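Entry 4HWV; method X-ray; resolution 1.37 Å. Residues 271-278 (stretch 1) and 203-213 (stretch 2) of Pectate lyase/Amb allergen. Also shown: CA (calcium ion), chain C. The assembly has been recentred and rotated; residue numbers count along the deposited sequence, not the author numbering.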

# COMPACT_ATOMS: atom_id res chain seq x y z
N ASP A 271 11.20 -14.77 10.37
CA ASP A 271 11.14 -16.01 9.58
C ASP A 271 9.68 -16.51 9.53
O ASP A 271 9.29 -17.20 8.60
CB ASP A 271 11.97 -17.15 10.22
CG ASP A 271 13.47 -17.02 9.99
OD1 ASP A 271 13.90 -16.25 9.11
OD2 ASP A 271 14.23 -17.74 10.69
N PHE A 272 8.91 -16.17 10.55
CA PHE A 272 7.60 -16.76 10.77
C PHE A 272 6.46 -15.78 10.46
O PHE A 272 5.32 -15.99 10.87
CB PHE A 272 7.54 -17.33 12.20
CG PHE A 272 8.75 -18.17 12.51
CD1 PHE A 272 8.96 -19.35 11.82
CD2 PHE A 272 9.70 -17.77 13.45
CE1 PHE A 272 10.09 -20.13 12.07
CE2 PHE A 272 10.81 -18.54 13.69
CZ PHE A 272 11.01 -19.73 12.99
N LYS A 273 6.77 -14.74 9.68
CA LYS A 273 5.74 -13.81 9.22
C LYS A 273 4.66 -14.57 8.45
O LYS A 273 4.93 -15.63 7.84
CB LYS A 273 6.34 -12.73 8.32
CG LYS A 273 6.86 -13.25 6.98
CD LYS A 273 7.46 -12.14 6.12
CE LYS A 273 8.81 -11.74 6.68
NZ LYS A 273 9.34 -10.53 6.03
N VAL A 274 3.44 -14.05 8.47
CA VAL A 274 2.37 -14.67 7.71
C VAL A 274 2.47 -14.14 6.28
O VAL A 274 1.96 -13.07 5.94
CB VAL A 274 1.00 -14.38 8.32
CG1 VAL A 274 -0.09 -15.09 7.54
CG2 VAL A 274 0.93 -14.84 9.80
N GLN A 275 3.13 -14.93 5.45
CA GLN A 275 3.43 -14.57 4.07
C GLN A 275 2.22 -14.82 3.18
O GLN A 275 1.82 -15.96 2.99
CB GLN A 275 4.63 -15.40 3.59
CG GLN A 275 5.05 -15.18 2.15
CD GLN A 275 5.31 -13.72 1.84
OE1 GLN A 275 4.41 -12.99 1.38
NE2 GLN A 275 6.54 -13.27 2.09
N HIS A 276 1.64 -13.73 2.67
CA HIS A 276 0.47 -13.79 1.82
C HIS A 276 0.80 -13.76 0.32
O HIS A 276 -0.10 -13.83 -0.52
CB HIS A 276 -0.46 -12.62 2.14
CG HIS A 276 -1.10 -12.71 3.49
ND1 HIS A 276 -2.26 -13.43 3.73
CD2 HIS A 276 -0.77 -12.13 4.67
CE1 HIS A 276 -2.59 -13.31 5.01
NE2 HIS A 276 -1.70 -12.53 5.60
N HIS A 277 2.09 -13.63 -0.02
CA HIS A 277 2.50 -13.57 -1.41
C HIS A 277 3.36 -14.76 -1.77
O HIS A 277 3.86 -15.47 -0.89
CB HIS A 277 3.29 -12.29 -1.68
CG HIS A 277 2.48 -11.06 -1.45
ND1 HIS A 277 2.76 -10.18 -0.42
CD2 HIS A 277 1.40 -10.57 -2.09
CE1 HIS A 277 1.88 -9.19 -0.46
NE2 HIS A 277 1.04 -9.41 -1.45
N ASP A 278 3.54 -14.98 -3.07
CA ASP A 278 4.45 -16.01 -3.53
C ASP A 278 5.41 -15.31 -4.49
O ASP A 278 6.14 -14.41 -4.07
CB ASP A 278 3.72 -17.22 -4.14
CG ASP A 278 4.63 -18.44 -4.24
OD1 ASP A 278 5.44 -18.63 -3.31
OD2 ASP A 278 4.54 -19.19 -5.23
CA CA C . 4.84 -19.39 -7.63
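Stretch 2, residues 203-213: EDAFDDFPQWD

Stretch 2 lies along stretch 1 as a loop, extended at A205 to D207, bent at D208 and F209, and extended again from P210 into a strand at 211-213, and it runs in the opposite direction: D204 sits by H277, F206 and D207 by H276, P210 by V274 and Q275, and W212 by F272. The backbones come closest at H276 and D207, whose CA atoms are 5.0 Å apart.

H276 anchors the contact. H276 O accepts a hydrogen bond from D207 N (2.8 Å), while the H276 side chain, chi1 m and chi2 -85°, turns the ring so that H276 ND1 donates to D207 O (2.8 Å); D207 is thus held by both its backbone polar atoms. The same rotamer lays the imidazole over F206 as an offset stack, planes 9° apart and H276 CG 3.3 Å from F206 CZ, with H276 CB above the phenyl face. F206, chi1 t and chi2 96°, also directs its edge toward the face of H277, so one phenyl ring serves two histidines.

H277 (chi1 m, chi2 112°) starts sideways, but its ring reaches stretch 2, where H277 NE2 donates to D204 OD1 at 2.7 Å. D204, with positive phi (64°) and chi1 t, brings its carboxylate to meet it. Within stretch 1, Q275 takes chi1 t and chi2 p, which curls the side chain toward the backbone so that Q275 OE1 accepts from H277 N at 2.8 Å. D207, chi1 t, leads its carboxylate away from stretch 1; D207 OD1 accepts from F209 N at 2.8 Å, bracing the turn before P210.

Beyond the turn the side chains that meet are mostly apolar. P210 CG packs on V274 CG1 (3.7 Å; V274 chi1 t), and W212, chi1 t, extends its indole until W212 CH2 lies 3.8 Å from F272 CD1. D278 instead leads its carboxylate away, D278 OD2 binding the calcium ion CA at 2.4 Å.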

# COMPACT_ATOMS: atom_id res chain seq x y z
N GLU A 203 -0.49 -5.88 -9.57
CA GLU A 203 -0.29 -5.68 -8.13
C GLU A 203 -0.89 -6.78 -7.29
O GLU A 203 -2.05 -7.16 -7.49
CB GLU A 203 -0.95 -4.39 -7.63
CG GLU A 203 -0.39 -3.11 -8.26
CD GLU A 203 -1.09 -1.85 -7.82
OE1 GLU A 203 -1.82 -1.87 -6.81
OE2 GLU A 203 -0.88 -0.82 -8.49
N ASP A 204 -0.10 -7.27 -6.34
CA ASP A 204 -0.61 -7.85 -5.09
C ASP A 204 -1.43 -9.12 -5.31
O ASP A 204 -2.65 -9.14 -5.08
CB ASP A 204 -1.41 -6.79 -4.32
CG ASP A 204 -1.77 -7.21 -2.91
OD1 ASP A 204 -1.16 -8.16 -2.37
OD2 ASP A 204 -2.68 -6.60 -2.35
N ALA A 205 -0.75 -10.18 -5.76
CA ALA A 205 -1.37 -11.50 -5.85
C ALA A 205 -1.41 -12.07 -4.43
O ALA A 205 -0.45 -12.68 -3.97
CB ALA A 205 -0.59 -12.39 -6.79
N PHE A 206 -2.52 -11.81 -3.75
CA PHE A 206 -2.62 -12.00 -2.30
C PHE A 206 -3.42 -13.25 -1.99
O PHE A 206 -4.53 -13.46 -2.49
CB PHE A 206 -3.34 -10.77 -1.72
CG PHE A 206 -3.30 -10.66 -0.22
CD1 PHE A 206 -2.33 -9.87 0.40
CD2 PHE A 206 -4.25 -11.32 0.57
CE1 PHE A 206 -2.30 -9.72 1.79
CE2 PHE A 206 -4.23 -11.18 1.97
CZ PHE A 206 -3.25 -10.39 2.58
N ASP A 207 -2.85 -14.10 -1.15
CA ASP A 207 -3.49 -15.35 -0.73
C ASP A 207 -4.08 -15.11 0.65
O ASP A 207 -3.35 -14.87 1.62
CB ASP A 207 -2.41 -16.44 -0.69
CG ASP A 207 -2.95 -17.82 -0.44
OD1 ASP A 207 -4.04 -17.98 0.16
OD2 ASP A 207 -2.25 -18.79 -0.84
N ASP A 208 -5.40 -15.16 0.74
CA ASP A 208 -6.08 -14.96 2.01
C ASP A 208 -6.02 -16.16 2.94
O ASP A 208 -6.46 -16.05 4.08
CB ASP A 208 -7.52 -14.57 1.77
CG ASP A 208 -7.64 -13.11 1.42
OD1 ASP A 208 -7.36 -12.27 2.31
OD2 ASP A 208 -8.00 -12.81 0.28
N PHE A 209 -5.48 -17.28 2.45
CA PHE A 209 -5.46 -18.53 3.21
C PHE A 209 -4.09 -19.20 3.17
O PHE A 209 -3.96 -20.35 2.75
CB PHE A 209 -6.58 -19.45 2.71
CG PHE A 209 -7.94 -18.84 2.90
CD1 PHE A 209 -8.53 -18.84 4.17
CD2 PHE A 209 -8.60 -18.20 1.86
CE1 PHE A 209 -9.74 -18.22 4.39
CE2 PHE A 209 -9.82 -17.57 2.07
CZ PHE A 209 -10.38 -17.58 3.34
N PRO A 210 -3.05 -18.48 3.63
CA PRO A 210 -1.72 -19.10 3.67
C PRO A 210 -1.72 -20.32 4.58
O PRO A 210 -2.49 -20.38 5.56
CB PRO A 210 -0.83 -17.99 4.25
CG PRO A 210 -1.78 -17.17 5.06
CD PRO A 210 -3.06 -17.16 4.29
N GLN A 211 -0.87 -21.28 4.26
CA GLN A 211 -0.78 -22.51 5.02
C GLN A 211 0.45 -22.46 5.89
O GLN A 211 1.52 -22.06 5.45
CB GLN A 211 -0.65 -23.69 4.06
CG GLN A 211 -0.59 -25.05 4.76
CD GLN A 211 -0.12 -26.13 3.81
OE1 GLN A 211 0.98 -26.04 3.24
NE2 GLN A 211 -0.95 -27.16 3.60
N TRP A 212 0.30 -22.90 7.14
CA TRP A 212 1.46 -23.11 7.98
C TRP A 212 2.04 -24.50 7.71
O TRP A 212 1.33 -25.50 7.84
CB TRP A 212 1.11 -22.96 9.46
CG TRP A 212 2.24 -23.30 10.39
CD1 TRP A 212 2.31 -24.37 11.23
CD2 TRP A 212 3.45 -22.55 10.59
NE1 TRP A 212 3.50 -24.35 11.93
CE2 TRP A 212 4.21 -23.23 11.57
CE3 TRP A 212 3.97 -21.36 10.04
CZ2 TRP A 212 5.47 -22.79 11.99
CZ3 TRP A 212 5.21 -20.91 10.47
CH2 TRP A 212 5.95 -21.63 11.44
N ASP A 213 3.29 -24.57 7.29
CA ASP A 213 3.93 -25.87 7.10
C ASP A 213 4.99 -26.01 8.18
O ASP A 213 6.07 -25.43 8.05
CB ASP A 213 4.58 -25.99 5.72
CG ASP A 213 5.25 -27.35 5.50
OD1 ASP A 213 5.36 -28.17 6.45
OD2 ASP A 213 5.68 -27.60 4.36
O HOH W 1 5.70 -21.70 -6.65
O HOH W 2 5.14 -21.43 -9.34
O HOH W 3 2.50 -20.56 -7.26